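Local coordinates for protein phenolpthiocerol synthesis type-I polyketide synthase ppsA (Mycobacterium bovis, PDB 7AKC) that probably selects the extender unit and transfers it to the carrier protein, as the acyltransferase domain of a polyketide synthase thought to help build the lipid core of phthiocerols and phenolphthiocerols, at residues 105-111 with 239-244; 88-92 with 116-121; 144-150 with 210-214. All coordinates share one frame. Residue numbers count along the deposited sequence, not the author numbering.

Contact 1 of 3, residues 105-111 with 239-244; sequences PDLVIGH and IGIIST
Three direct hydrogen bonds join the segments. T244 OG1, on a chi1 of 57° (p), donates to G110 O at 2.7 Å; V108 N donates to G240 O at 2.9 Å (151° at the hydrogen), and I242 N to V108 O at 3.2 Å (159°). Both backbone groups of V108 thus bond to the neighbours of I241, which defines a parallel bridge of V108 with I241, CA to CA 4.8 Å. Beyond it the strands diverge, the H111 and T244 CA atoms lying 6.4 Å apart, and water 1 fills the gap: it accepts from G110 N at 2.8 Å and donates to I242 O at 2.7 Å. The axes of 107-110 and 240-242 approach to 4.6 Å at 28°. The short, weakly bonded strand at about 240-242 forms one edge of the five-stranded parallel sheet of the hydrolase-like core, and 107-110 leads into a GxSxG sequence, starting at G110, consistent with a nucleophile elbow. On one sheet face V108 CG2 (chi1 m) meets I241 CD1 (tt) at 3.8 Å, and both side chains pack against A118 of helix 115-121. The opposite face carries L107, I109 and I242, packed against helix 270-278: L107 CD2 lies 3.8 Å from I242 CD1 (mt), and I109 CG1 4.2 Å from I242 CB. At the strand entry, I239 CG2 sits 3.7 Å from P105 O.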
loop_
_atom_site.group_PDB
_atom_site.type_symbol
_atom_site.label_atom_id
_atom_site.label_comp_id
_atom_site.label_asym_id
_atom_site.label_seq_id
_atom_site.Cartn_x
_atom_site.Cartn_y
_atom_site.Cartn_z
ATOM N N PRO A 105 -10.921 -12.577 7.865
ATOM C CA PRO A 105 -11.084 -12.017 6.513
ATOM C C PRO A 105 -11.461 -13.033 5.459
ATOM O O PRO A 105 -10.952 -14.151 5.424
ATOM C CB PRO A 105 -9.705 -11.431 6.206
ATOM C CG PRO A 105 -8.765 -12.264 6.969
ATOM C CD PRO A 105 -9.498 -12.770 8.205
ATOM N N ASP A 106 -12.395 -12.652 4.619
ATOM C CA ASP A 106 -12.752 -13.420 3.437
ATOM C C ASP A 106 -11.857 -12.995 2.244
ATOM O O ASP A 106 -11.800 -13.694 1.232
ATOM C CB ASP A 106 -14.218 -13.176 3.106
ATOM C CG ASP A 106 -15.120 -13.555 4.267
ATOM O OD1 ASP A 106 -15.192 -14.769 4.591
ATOM O OD2 ASP A 106 -15.735 -12.639 4.868
ATOM N N LEU A 107 -11.159 -11.859 2.376
ATOM C CA LEU A 107 -10.338 -11.270 1.345
ATOM C C LEU A 107 -9.368 -10.301 2.013
ATOM O O LEU A 107 -9.668 -9.714 3.064
ATOM C CB LEU A 107 -11.245 -10.482 0.398
ATOM C CG LEU A 107 -10.597 -9.966 -0.868
ATOM C CD1 LEU A 107 -10.829 -10.916 -2.015
ATOM C CD2 LEU A 107 -11.143 -8.593 -1.233
ATOM N N VAL A 108 -8.180 -10.194 1.446
ATOM C CA VAL A 108 -7.201 -9.228 1.950
ATOM C C VAL A 108 -6.749 -8.286 0.842
ATOM O O VAL A 108 -6.700 -8.666 -0.322
ATOM C CB VAL A 108 -6.013 -9.898 2.692
ATOM C CG1 VAL A 108 -6.492 -10.719 3.888
ATOM C CG2 VAL A 108 -5.180 -10.739 1.749
ATOM N N ILE A 109 -6.397 -7.034 1.215
ATOM C CA ILE A 109 -5.854 -6.054 0.290
ATOM C C ILE A 109 -4.697 -5.406 1.000
ATOM O O ILE A 109 -4.836 -4.932 2.115
ATOM C CB ILE A 109 -6.908 -5.009 -0.144
ATOM C CG1 ILE A 109 -8.057 -5.688 -0.943
ATOM C CG2 ILE A 109 -6.249 -3.918 -0.957
ATOM C CD1 ILE A 109 -9.229 -4.773 -1.312
ATOM N N GLY A 110 -3.546 -5.432 0.372
ATOM C CA GLY A 110 -2.346 -4.809 0.917
ATOM C C GLY A 110 -2.043 -3.572 0.093
ATOM O O GLY A 110 -2.006 -3.637 -1.132
ATOM N N HIS A 111 -1.791 -2.454 0.768
ATOM C CA HIS A 111 -1.473 -1.141 0.216
ATOM C C HIS A 111 0.044 -0.947 0.309
ATOM O O HIS A 111 0.626 -1.065 1.396
ATOM C CB HIS A 111 -2.214 -0.103 1.055
ATOM C CG HIS A 111 -1.853 1.325 0.831
ATOM N ND1 HIS A 111 -0.727 1.892 1.441
ATOM C CD2 HIS A 111 -2.550 2.305 0.208
ATOM C CE1 HIS A 111 -0.752 3.179 1.109
ATOM N NE2 HIS A 111 -1.820 3.467 0.353
ATOM N N ILE A 239 -6.836 -17.743 1.119
ATOM C CA ILE A 239 -7.856 -16.703 1.241
ATOM C C ILE A 239 -7.694 -15.776 0.025
ATOM O O ILE A 239 -6.573 -15.561 -0.438
ATOM C CB ILE A 239 -7.643 -15.938 2.575
ATOM C CG1 ILE A 239 -7.852 -16.866 3.779
ATOM C CG2 ILE A 239 -8.511 -14.690 2.692
ATOM C CD1 ILE A 239 -7.322 -16.256 5.069
ATOM N N GLY A 240 -8.795 -15.237 -0.482
ATOM C CA GLY A 240 -8.734 -14.302 -1.608
ATOM C C GLY A 240 -7.883 -13.076 -1.339
ATOM O O GLY A 240 -7.818 -12.600 -0.213
ATOM N N ILE A 241 -7.176 -12.601 -2.356
ATOM C CA ILE A 241 -6.364 -11.409 -2.255
ATOM C C ILE A 241 -6.460 -10.645 -3.562
ATOM O O ILE A 241 -6.481 -11.252 -4.646
ATOM C CB ILE A 241 -4.895 -11.754 -1.915
ATOM C CG1 ILE A 241 -4.014 -10.470 -1.881
ATOM C CG2 ILE A 241 -4.328 -12.842 -2.838
ATOM C CD1 ILE A 241 -2.738 -10.639 -1.122
ATOM N N ILE A 242 -6.658 -9.345 -3.439
ATOM C CA ILE A 242 -6.607 -8.462 -4.582
ATOM C C ILE A 242 -5.304 -7.701 -4.457
ATOM O O ILE A 242 -5.066 -7.006 -3.451
ATOM C CB ILE A 242 -7.798 -7.502 -4.735
ATOM C CG1 ILE A 242 -9.129 -8.292 -4.697
ATOM C CG2 ILE A 242 -7.633 -6.671 -6.018
ATOM C CD1 ILE A 242 -10.326 -7.441 -4.785
ATOM N N SER A 243 -4.399 -7.902 -5.416
ATOM C CA SER A 243 -3.130 -7.164 -5.403
ATOM C C SER A 243 -3.362 -5.717 -5.824
ATOM O O SER A 243 -4.197 -5.437 -6.674
ATOM C CB SER A 243 -2.166 -7.803 -6.395
ATOM O OG SER A 243 -0.922 -7.125 -6.441
ATOM N N THR A 244 -2.580 -4.806 -5.270
ATOM C CA THR A 244 -2.589 -3.410 -5.681
ATOM C C THR A 244 -1.380 -3.122 -6.607
ATOM O O THR A 244 -1.143 -1.957 -6.994
ATOM C CB THR A 244 -2.539 -2.505 -4.436
ATOM O OG1 THR A 244 -1.367 -2.798 -3.630
ATOM C CG2 THR A 244 -3.852 -2.585 -3.593
HETATM O O HOH W 1 -2.847 -6.877 -1.911
#

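Contact 2 of 3, residues 88-92 with 116-121; sequences IGMQL and VAAAVV
Both segments are alpha-helical, with phi/psi near -65/-40 throughout; L92 N bonds to I88 O at 2.9 Å, V120 N to V116 O at 3.0 Å and V121 N to A117 O at 2.9 Å. Their axes approach to 10.1 Å, with N-to-C directions 34° apart and a signed crossing angle of -34°, so the helices run roughly parallel. Such pairing is expected of neighbouring helices on one face of an alpha/beta sheet. Helix 79-100 belongs to the beta-alpha-beta crossover from strand 23-27 to strand 107-110, and helix 115-121 follows that second strand after the probable nucleophile elbow; Q91, A117 and V121 all touch Y27 of strand 23-27. The closest CA pair is I88 with A117, at 6.0 Å. No direct hydrogen bond crosses the interface, which buries 238 Å² in total and is mainly apolar. A117, small and pointing toward helix 79-100, is central to it: I88 CG1 lies 3.7 Å from A117 CB. The extended tt rotamer of I88 carries its CD1 on to V116 CG1 at 3.8 Å. One turn later L92, although its CA-to-CB bond points sideways, uses an mt rotamer to place CD2 3.8 Å from V120 CG1 and 3.9 Å from V121 CG2; both valines have chi1 t. Q91 borders this patch on the sheet side. Its NE2 donates to S28 O, while its OE1 lies 3.3 Å from A117 CB and accepts from water 2 at 3.1 Å, a water that in turn takes a weak bond from A117 N at 3.4 Å.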
loop_
_atom_site.group_PDB
_atom_site.type_symbol
_atom_site.label_atom_id
_atom_site.label_comp_id
_atom_site.label_asym_id
_atom_site.label_seq_id
_atom_site.Cartn_x
_atom_site.Cartn_y
_atom_site.Cartn_z
ATOM N N ILE A 88 4.969 -5.050 10.144
ATOM C CA ILE A 88 4.418 -6.369 9.774
ATOM C C ILE A 88 4.227 -7.285 11.004
ATOM O O ILE A 88 3.280 -8.068 11.039
ATOM C CB ILE A 88 5.199 -7.074 8.639
ATOM C CG1 ILE A 88 4.455 -8.335 8.138
ATOM C CG2 ILE A 88 6.639 -7.377 9.067
ATOM C CD1 ILE A 88 5.072 -9.036 6.977
ATOM N N GLY A 89 5.048 -7.122 12.042
ATOM C CA GLY A 89 4.886 -7.902 13.269
ATOM C C GLY A 89 3.552 -7.589 13.919
ATOM O O GLY A 89 2.757 -8.481 14.193
ATOM N N MET A 90 3.263 -6.291 14.021
ATOM C CA MET A 90 2.028 -5.753 14.576
ATOM C C MET A 90 0.830 -6.133 13.706
ATOM O O MET A 90 -0.209 -6.483 14.248
ATOM C CB MET A 90 2.150 -4.227 14.699
ATOM C CG MET A 90 1.005 -3.583 15.405
ATOM S SD MET A 90 1.207 -3.567 17.206
ATOM C CE MET A 90 -0.282 -2.750 17.631
ATOM N N GLN A 91 0.982 -6.128 12.374
ATOM C CA GLN A 91 -0.093 -6.516 11.452
ATOM C C GLN A 91 -0.467 -8.007 11.627
ATOM O O GLN A 91 -1.639 -8.330 11.788
ATOM C CB GLN A 91 0.289 -6.198 9.996
ATOM C CG GLN A 91 0.209 -4.704 9.653
ATOM C CD GLN A 91 0.883 -4.397 8.332
ATOM O OE1 GLN A 91 1.831 -5.065 7.933
ATOM N NE2 GLN A 91 0.406 -3.393 7.600
ATOM N N LEU A 92 0.540 -8.891 11.663
ATOM C CA LEU A 92 0.322 -10.323 11.831
ATOM C C LEU A 92 -0.268 -10.661 13.202
ATOM O O LEU A 92 -1.126 -11.545 13.283
ATOM C CB LEU A 92 1.624 -11.112 11.604
ATOM C CG LEU A 92 2.233 -11.038 10.198
ATOM C CD1 LEU A 92 3.453 -11.930 10.105
ATOM C CD2 LEU A 92 1.206 -11.418 9.107
ATOM N N VAL A 116 3.004 -7.316 1.392
ATOM C CA VAL A 116 3.736 -8.475 1.950
ATOM C C VAL A 116 2.891 -9.122 3.052
ATOM O O VAL A 116 2.652 -10.339 3.015
ATOM C CB VAL A 116 5.144 -8.121 2.475
ATOM C CG1 VAL A 116 5.742 -9.292 3.262
ATOM C CG2 VAL A 116 6.057 -7.743 1.330
ATOM N N ALA A 117 2.411 -8.314 4.015
ATOM C CA ALA A 117 1.621 -8.868 5.124
ATOM C C ALA A 117 0.319 -9.482 4.655
ATOM O O ALA A 117 -0.104 -10.510 5.200
ATOM C CB ALA A 117 1.352 -7.797 6.168
ATOM N N ALA A 118 -0.307 -8.873 3.634
ATOM C CA ALA A 118 -1.547 -9.372 3.048
ATOM C C ALA A 118 -1.265 -10.702 2.365
ATOM O O ALA A 118 -2.044 -11.634 2.540
ATOM C CB ALA A 118 -2.115 -8.366 2.035
ATOM N N ALA A 119 -0.134 -10.835 1.649
ATOM C CA ALA A 119 0.237 -12.119 1.032
ATOM C C ALA A 119 0.457 -13.180 2.076
ATOM O O ALA A 119 0.140 -14.340 1.816
ATOM C CB ALA A 119 1.482 -11.975 0.170
ATOM N N VAL A 120 1.001 -12.816 3.259
ATOM C CA VAL A 120 1.193 -13.788 4.343
ATOM C C VAL A 120 -0.156 -14.239 4.913
ATOM O O VAL A 120 -0.362 -15.438 5.123
ATOM C CB VAL A 120 2.116 -13.237 5.459
ATOM C CG1 VAL A 120 2.145 -14.168 6.670
ATOM C CG2 VAL A 120 3.524 -13.021 4.935
ATOM N N VAL A 121 -1.057 -13.284 5.205
ATOM C CA VAL A 121 -2.373 -13.603 5.769
ATOM C C VAL A 121 -3.224 -14.425 4.795
ATOM O O VAL A 121 -3.957 -15.324 5.218
ATOM C CB VAL A 121 -3.105 -12.344 6.279
ATOM C CG1 VAL A 121 -4.549 -12.654 6.664
ATOM C CG2 VAL A 121 -2.362 -11.737 7.455
HETATM O O HOH W 2 3.504 -5.407 5.296
#

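Contact 3 of 3, residues 144-150 with 210-214; sequences LSGQGGM and EVAPH
A212 CB forms the apolar centre, lying 3.6 Å from G148 C, 3.7 Å from G149 O and 4.1 Å from M150 CG. The contact fits the irregular segment 210-214, which leaves the small antiparallel, ferredoxin-like subdomain of the acyltransferase fold, against the start of its strand 148-153. A side chain at 148 would crowd A212: an ideal CB there would fall 3.1 Å from A212 CB. M150 (chi1 m, chi2 t, chi3 108°) points toward the loop; its SD lies 4.1 Å from P213 CD and its CE 4.3 Å from H214 CD2, near the plane of the ring at its edge. H214, at phi/psi 62/41, hydrogen-bonds through NE2 to S112 OG of the GxSxG sequence and through ND1 to N266 O, geometry consistent with the Ser-His dyad of this family. At the other end L144 CB packs on V211 CG1 at 4.0 Å, and S145 CA on V211 CG2 at 3.7 Å. Residues 144-147 make a type II beta turn, with S145 at -52/126, G146 at 83/-9 and Q147 N bonded to L144 O at 3.1 Å. The turn presents G146 N to E210 O, a hydrogen bond of 3.1 Å at 158°, while S145 CA adds a CA-H...O contact of 3.4 Å to the same E210 O. The E210 carboxylate leads away to a salt bridge with R30. Water 3 sits between turn and loop, donating to L144 O at 2.8 Å and accepting from G148 N at 2.8 Å and A212 N at 3.2 Å.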
loop_
_atom_site.group_PDB
_atom_site.type_symbol
_atom_site.label_atom_id
_atom_site.label_comp_id
_atom_site.label_asym_id
_atom_site.label_seq_id
_atom_site.Cartn_x
_atom_site.Cartn_y
_atom_site.Cartn_z
ATOM N N LEU A 144 18.735 4.870 0.499
ATOM C CA LEU A 144 17.971 5.983 -0.142
ATOM C C LEU A 144 17.210 6.769 0.926
ATOM O O LEU A 144 16.419 7.639 0.559
ATOM C CB LEU A 144 17.027 5.389 -1.189
ATOM C CG LEU A 144 17.708 4.623 -2.320
ATOM C CD1 LEU A 144 16.707 4.227 -3.386
ATOM C CD2 LEU A 144 18.833 5.440 -2.929
ATOM N N SER A 145 17.444 6.464 2.202
ATOM C CA SER A 145 16.754 7.135 3.289
ATOM C C SER A 145 16.845 8.669 3.165
ATOM O O SER A 145 17.921 9.235 2.969
ATOM C CB SER A 145 17.296 6.647 4.641
ATOM O OG SER A 145 16.972 5.278 4.892
ATOM N N GLY A 146 15.691 9.308 3.190
ATOM C CA GLY A 146 15.605 10.756 3.148
ATOM C C GLY A 146 15.678 11.435 1.798
ATOM O O GLY A 146 15.468 12.648 1.709
ATOM N N GLN A 147 16.000 10.696 0.737
ATOM C CA GLN A 147 16.136 11.304 -0.598
ATOM C C GLN A 147 14.808 11.579 -1.266
ATOM O O GLN A 147 14.678 12.548 -2.015
ATOM C CB GLN A 147 16.985 10.395 -1.518
ATOM C CG GLN A 147 18.431 10.326 -1.048
ATOM C CD GLN A 147 19.292 9.403 -1.873
ATOM O OE1 GLN A 147 19.028 9.143 -3.057
ATOM N NE2 GLN A 147 20.359 8.879 -1.236
ATOM N N GLY A 148 13.848 10.681 -1.065
ATOM C CA GLY A 148 12.554 10.804 -1.739
ATOM C C GLY A 148 11.448 11.143 -0.782
ATOM O O GLY A 148 11.552 10.947 0.434
ATOM N N GLY A 149 10.413 11.734 -1.315
ATOM C CA GLY A 149 9.259 12.107 -0.526
ATOM C C GLY A 149 7.985 11.820 -1.300
ATOM O O GLY A 149 8.027 11.331 -2.431
ATOM N N MET A 150 6.871 11.959 -0.614
ATOM C CA MET A 150 5.563 11.768 -1.234
ATOM C C MET A 150 4.672 12.954 -0.913
ATOM O O MET A 150 4.904 13.638 0.074
ATOM C CB MET A 150 4.927 10.459 -0.773
ATOM C CG MET A 150 5.749 9.258 -1.220
ATOM S SD MET A 150 5.136 7.659 -0.653
ATOM C CE MET A 150 4.519 7.013 -2.125
ATOM N N GLU A 210 10.245 7.008 5.434
ATOM C CA GLU A 210 11.683 6.714 5.539
ATOM C C GLU A 210 12.343 6.699 4.174
ATOM O O GLU A 210 13.402 7.305 4.005
ATOM C CB GLU A 210 11.959 5.381 6.278
ATOM C CG GLU A 210 11.663 5.387 7.769
ATOM C CD GLU A 210 10.241 5.641 8.242
ATOM O OE1 GLU A 210 9.278 5.373 7.482
ATOM O OE2 GLU A 210 10.089 6.080 9.402
ATOM N N VAL A 211 11.712 5.980 3.243
ATOM C CA VAL A 211 12.198 5.865 1.839
ATOM C C VAL A 211 10.943 5.846 0.964
ATOM O O VAL A 211 10.037 5.086 1.257
ATOM C CB VAL A 211 13.031 4.600 1.574
ATOM C CG1 VAL A 211 13.382 4.451 0.102
ATOM C CG2 VAL A 211 14.287 4.532 2.418
ATOM N N ALA A 212 10.921 6.671 -0.068
ATOM C CA ALA A 212 9.738 6.744 -0.947
ATOM C C ALA A 212 9.808 5.660 -2.010
ATOM O O ALA A 212 10.707 5.675 -2.833
ATOM C CB ALA A 212 9.620 8.107 -1.555
ATOM N N PRO A 213 8.857 4.713 -2.016
ATOM C CA PRO A 213 8.807 3.743 -3.065
ATOM C C PRO A 213 7.891 4.254 -4.191
ATOM O O PRO A 213 7.555 5.402 -4.190
ATOM C CB PRO A 213 8.255 2.519 -2.315
ATOM C CG PRO A 213 7.639 3.027 -1.023
ATOM C CD PRO A 213 7.798 4.528 -1.031
ATOM N N HIS A 214 7.559 3.398 -5.152
ATOM C CA HIS A 214 6.579 3.742 -6.219
ATOM C C HIS A 214 7.048 4.919 -7.073
ATOM O O HIS A 214 6.209 5.735 -7.446
ATOM C CB HIS A 214 5.169 3.853 -5.647
ATOM C CG HIS A 214 4.920 2.803 -4.632
ATOM N ND1 HIS A 214 4.989 1.470 -4.938
ATOM C CD2 HIS A 214 4.685 2.881 -3.312
ATOM C CE1 HIS A 214 4.773 0.764 -3.858
ATOM N NE2 HIS A 214 4.597 1.602 -2.859
HETATM O O HOH W 3 13.852 7.933 -0.428
HETATM O O HOH W 4 12.778 9.610 2.464
#

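From the N terminus, contact 2 opens first, on helix 79-100, and closes at 116-121 after only 23 intervening residues. Contact 1 opens within that interval, at 105-111, and closes far later at 239-244, so the two cross; they also touch, V108 CG2 lying 3.4 Å from A118 O, with centres 11 Å apart. Together they tie the edge of the parallel sheet to the helices on one of its faces. Contact 3 opens and closes within the span of contact 1 and after contact 2. Its centre lies about 25 Å from that of contact 1 and 22 Å from that of contact 2, at the small antiparallel subdomain, whose exit loop returns H214 to S112, just beyond 105-111.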